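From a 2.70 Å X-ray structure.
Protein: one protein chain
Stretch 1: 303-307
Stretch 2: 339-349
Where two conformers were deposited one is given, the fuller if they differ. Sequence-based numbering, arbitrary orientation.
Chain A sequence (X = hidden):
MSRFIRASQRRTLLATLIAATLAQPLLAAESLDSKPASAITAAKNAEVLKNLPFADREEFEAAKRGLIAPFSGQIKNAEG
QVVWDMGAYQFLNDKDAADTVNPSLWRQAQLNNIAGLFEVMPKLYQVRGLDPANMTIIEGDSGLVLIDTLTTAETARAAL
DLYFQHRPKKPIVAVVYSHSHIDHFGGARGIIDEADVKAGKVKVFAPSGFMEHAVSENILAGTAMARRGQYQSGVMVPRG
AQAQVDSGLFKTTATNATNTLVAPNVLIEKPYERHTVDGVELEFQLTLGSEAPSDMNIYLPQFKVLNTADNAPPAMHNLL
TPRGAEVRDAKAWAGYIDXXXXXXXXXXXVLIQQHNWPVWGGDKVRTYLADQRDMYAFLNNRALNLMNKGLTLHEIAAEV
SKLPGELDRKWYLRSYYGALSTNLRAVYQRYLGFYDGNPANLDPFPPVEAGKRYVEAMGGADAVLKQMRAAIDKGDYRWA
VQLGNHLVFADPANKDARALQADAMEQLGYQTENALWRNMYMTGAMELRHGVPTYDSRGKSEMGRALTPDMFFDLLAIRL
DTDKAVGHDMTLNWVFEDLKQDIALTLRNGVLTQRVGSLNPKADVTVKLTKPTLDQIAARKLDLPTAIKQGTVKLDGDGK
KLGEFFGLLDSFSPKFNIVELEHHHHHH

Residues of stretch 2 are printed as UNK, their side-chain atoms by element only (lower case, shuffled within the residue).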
# COMPACT_ATOMS: atom_id res chain seq x y z
N PHE A 303 23.24 -31.22 -5.06
CA PHE A 303 23.13 -31.46 -3.63
C PHE A 303 21.73 -31.87 -3.17
O PHE A 303 21.60 -32.37 -2.05
CB PHE A 303 23.57 -30.20 -2.88
CG PHE A 303 25.03 -29.85 -2.99
CD1 PHE A 303 25.50 -29.12 -4.07
CD2 PHE A 303 25.92 -30.17 -1.97
CE1 PHE A 303 26.85 -28.80 -4.17
CE2 PHE A 303 27.26 -29.84 -2.06
CZ PHE A 303 27.72 -29.16 -3.17
N LYS A 304 20.70 -31.66 -4.03
CA LYS A 304 19.30 -31.95 -3.69
C LYS A 304 18.86 -31.10 -2.46
O LYS A 304 18.13 -31.59 -1.58
CB LYS A 304 19.04 -33.47 -3.47
CG LYS A 304 18.70 -34.25 -4.73
CD LYS A 304 18.09 -35.60 -4.37
CE LYS A 304 16.72 -35.79 -4.99
NZ LYS A 304 15.78 -36.49 -4.06
N VAL A 305 19.38 -29.83 -2.39
CA VAL A 305 19.11 -28.85 -1.34
C VAL A 305 18.45 -27.63 -1.96
O VAL A 305 18.80 -27.25 -3.10
CB VAL A 305 20.30 -28.47 -0.39
CG1 VAL A 305 21.20 -29.65 -0.06
CG2 VAL A 305 21.12 -27.33 -0.93
N LEU A 306 17.49 -27.02 -1.25
CA LEU A 306 16.80 -25.82 -1.73
C LEU A 306 17.05 -24.66 -0.78
O LEU A 306 16.91 -24.80 0.44
CB LEU A 306 15.30 -26.05 -1.98
CG LEU A 306 14.43 -24.84 -2.35
CD1 LEU A 306 14.71 -24.37 -3.76
CD2 LEU A 306 12.99 -25.14 -2.18
N ASN A 307 17.46 -23.51 -1.34
CA ASN A 307 17.69 -22.30 -0.57
C ASN A 307 16.63 -21.26 -0.96
O ASN A 307 16.58 -20.83 -2.11
CB ASN A 307 19.12 -21.79 -0.67
CG ASN A 307 19.39 -20.66 0.29
OD1 ASN A 307 18.51 -19.88 0.64
ND2 ASN A 307 20.63 -20.54 0.75
N UNK A 339 5.26 -22.42 -6.13
CA UNK A 339 6.03 -22.71 -7.35
C UNK A 339 7.35 -23.38 -6.98
O UNK A 339 7.80 -24.29 -7.70
c UNK A 339 6.26 -21.46 -8.16
N UNK A 340 7.92 -23.00 -5.83
CA UNK A 340 9.11 -23.67 -5.35
C UNK A 340 8.76 -25.11 -4.86
O UNK A 340 9.55 -26.02 -5.09
c UNK A 340 9.83 -22.84 -4.28
o UNK A 340 9.39 -23.07 -2.94
N UNK A 341 7.56 -25.31 -4.27
CA UNK A 341 7.13 -26.64 -3.82
C UNK A 341 6.99 -27.62 -4.99
O UNK A 341 7.49 -28.74 -4.91
c UNK A 341 5.26 -27.94 -2.37
c UNK A 341 4.08 -27.66 -1.46
c UNK A 341 5.82 -26.59 -2.99
c UNK A 341 6.31 -28.67 -1.54
N UNK A 342 6.30 -27.18 -6.06
CA UNK A 342 6.07 -27.97 -7.25
C UNK A 342 7.37 -28.26 -7.99
O UNK A 342 7.62 -29.41 -8.30
c UNK A 342 4.82 -27.86 -9.50
o UNK A 342 3.14 -27.92 -11.17
c UNK A 342 3.69 -27.22 -10.29
c UNK A 342 5.05 -27.24 -8.12
o UNK A 342 3.35 -26.04 -10.03
N UNK A 343 8.23 -27.24 -8.23
CA UNK A 343 9.49 -27.43 -8.97
C UNK A 343 10.59 -28.19 -8.23
O UNK A 343 11.39 -28.89 -8.87
c UNK A 343 10.03 -26.09 -9.50
c UNK A 343 10.97 -25.80 -11.84
n UNK A 343 10.19 -26.28 -14.16
c UNK A 343 9.70 -25.81 -10.97
c UNK A 343 10.79 -25.27 -13.25
N UNK A 344 10.67 -28.03 -6.90
CA UNK A 344 11.78 -28.61 -6.14
C UNK A 344 11.43 -29.56 -5.01
O UNK A 344 12.30 -30.32 -4.61
c UNK A 344 12.97 -24.25 -7.61
c UNK A 344 14.16 -25.95 -8.82
o UNK A 344 13.99 -23.74 -9.71
c UNK A 344 13.71 -24.64 -8.71
c UNK A 344 13.85 -26.87 -7.83
c UNK A 344 12.67 -25.19 -6.62
c UNK A 344 13.12 -26.50 -6.70
c UNK A 344 12.76 -27.52 -5.64
N UNK A 345 10.19 -29.52 -4.53
CA UNK A 345 9.70 -30.35 -3.43
C UNK A 345 10.03 -31.82 -3.49
O UNK A 345 10.46 -32.39 -2.48
N UNK A 346 9.87 -32.44 -4.67
CA UNK A 346 10.16 -33.87 -4.88
C UNK A 346 11.65 -34.17 -5.07
O UNK A 346 12.06 -35.34 -4.89
c UNK A 346 7.88 -34.08 -6.05
o UNK A 346 7.32 -33.80 -7.14
o UNK A 346 7.27 -34.10 -4.95
c UNK A 346 9.36 -34.42 -6.07
N UNK A 347 12.47 -33.11 -5.38
CA UNK A 347 13.94 -33.10 -5.61
C UNK A 347 14.77 -32.52 -4.45
O UNK A 347 15.95 -32.21 -4.65
n UNK A 347 15.44 -30.07 -11.05
c UNK A 347 14.56 -31.92 -9.18
c UNK A 347 14.24 -29.90 -10.49
n UNK A 347 13.48 -28.89 -10.88
c UNK A 347 13.93 -32.80 -8.14
c UNK A 347 14.23 -32.22 -6.81
n UNK A 347 13.80 -30.75 -9.58
N UNK A 348 14.16 -32.32 -3.26
CA UNK A 348 14.88 -31.70 -2.15
C UNK A 348 14.89 -32.49 -0.88
O UNK A 348 13.83 -32.92 -0.43
c UNK A 348 13.15 -29.88 -1.82
c UNK A 348 14.60 -30.19 -2.02
o UNK A 348 15.34 -29.68 -0.92
N UNK A 349 16.09 -32.69 -0.31
CA UNK A 349 16.30 -33.46 0.93
C UNK A 349 16.41 -32.56 2.14
O UNK A 349 16.01 -32.93 3.23
o UNK A 349 16.32 -35.81 -0.66
o UNK A 349 18.51 -36.15 -0.47
c UNK A 349 17.56 -34.36 0.81
c UNK A 349 17.46 -35.52 -0.17

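Position 339 carries a single side-chain carbon, out of reach of stretch 1. It is Ala339, within a helix that begins earlier in the chain.

Position 340 has one carbon followed by one oxygen. Its CA-to-CB bond points toward stretch 1, and the oxygen lies 4.2 Å from Leu306 CD2. This is Ser340.

Position 341 has four carbons, forked at the second, and its CA-to-CB bond points away. It is Leu341.

Position 342 has three carbons, the third carrying two oxygens. It does not reach stretch 1. It is Glu342.

Position 343 has four carbons in a row ending in nitrogen. It is exposed and touches nothing on stretch 1. It is Lys343, and its backbone N donates a hydrogen bond to Ala339 O at 3.0 Å, a helical turn back.

Position 344 has one carbon, then a six-carbon ring bearing one oxygen. The CA-to-CB bond points toward stretch 1, and a ring carbon comes within 3.6 Å of Leu306 CD1. It is Tyr344, and the atom is CD2. The leucine methyl approaches the ring obliquely. The ring hydroxyl is hydrogen-bonded elsewhere in the structure.

Position 345 has no side-chain atoms. It is Gly345. An ideal CB here would lie only 2.2 Å from Leu341 O.

Position 346 has two carbons, the second carrying two oxygens, and its CA-to-CB bond points away. It is Asp346. Its backbone O is 4.0 Å from Lys304 NZ.

Position 347 has three carbons, a nitrogen, then a carbon carrying two more nitrogens. It is Arg347. Its end leads away from stretch 1, and NE and NH2 both donate to Lys343 O, at 3.1 and 2.9 Å. The backbone O faces stretch 1, 3.4 Å from Lys304 CG.

Position 348 has one carbon carrying an oxygen and a second carbon. The oxygen gives a weak hydrogen bond to Lys304 O at 3.4 Å. It is Thr348. Its OG1 is also 3.4 Å from Leu306 N.

Position 349 has two carbons, the second carrying two oxygens. One oxygen forms a salt bridge with Lys304 NZ at 3.5 Å. It is Asp349, and the oxygen is OD1.

The contact has a polar and an apolar part. Lys304 O is the polar focus: Asp349 N donates to it at 2.6 Å, almost linearly, while Thr348 CA adds a CA-H...O contact at 3.3 Å. The Lys304 side chain extends this link through its salt bridge. The CA-to-CB bond of Leu306 points toward stretch 2, and its side chain packs on Tyr344, joining the strand to the helix. The two stretches bury 404 Å² between them, both sides summed.

Stretch 2, residues 339-349: ASLEKYGDRTD
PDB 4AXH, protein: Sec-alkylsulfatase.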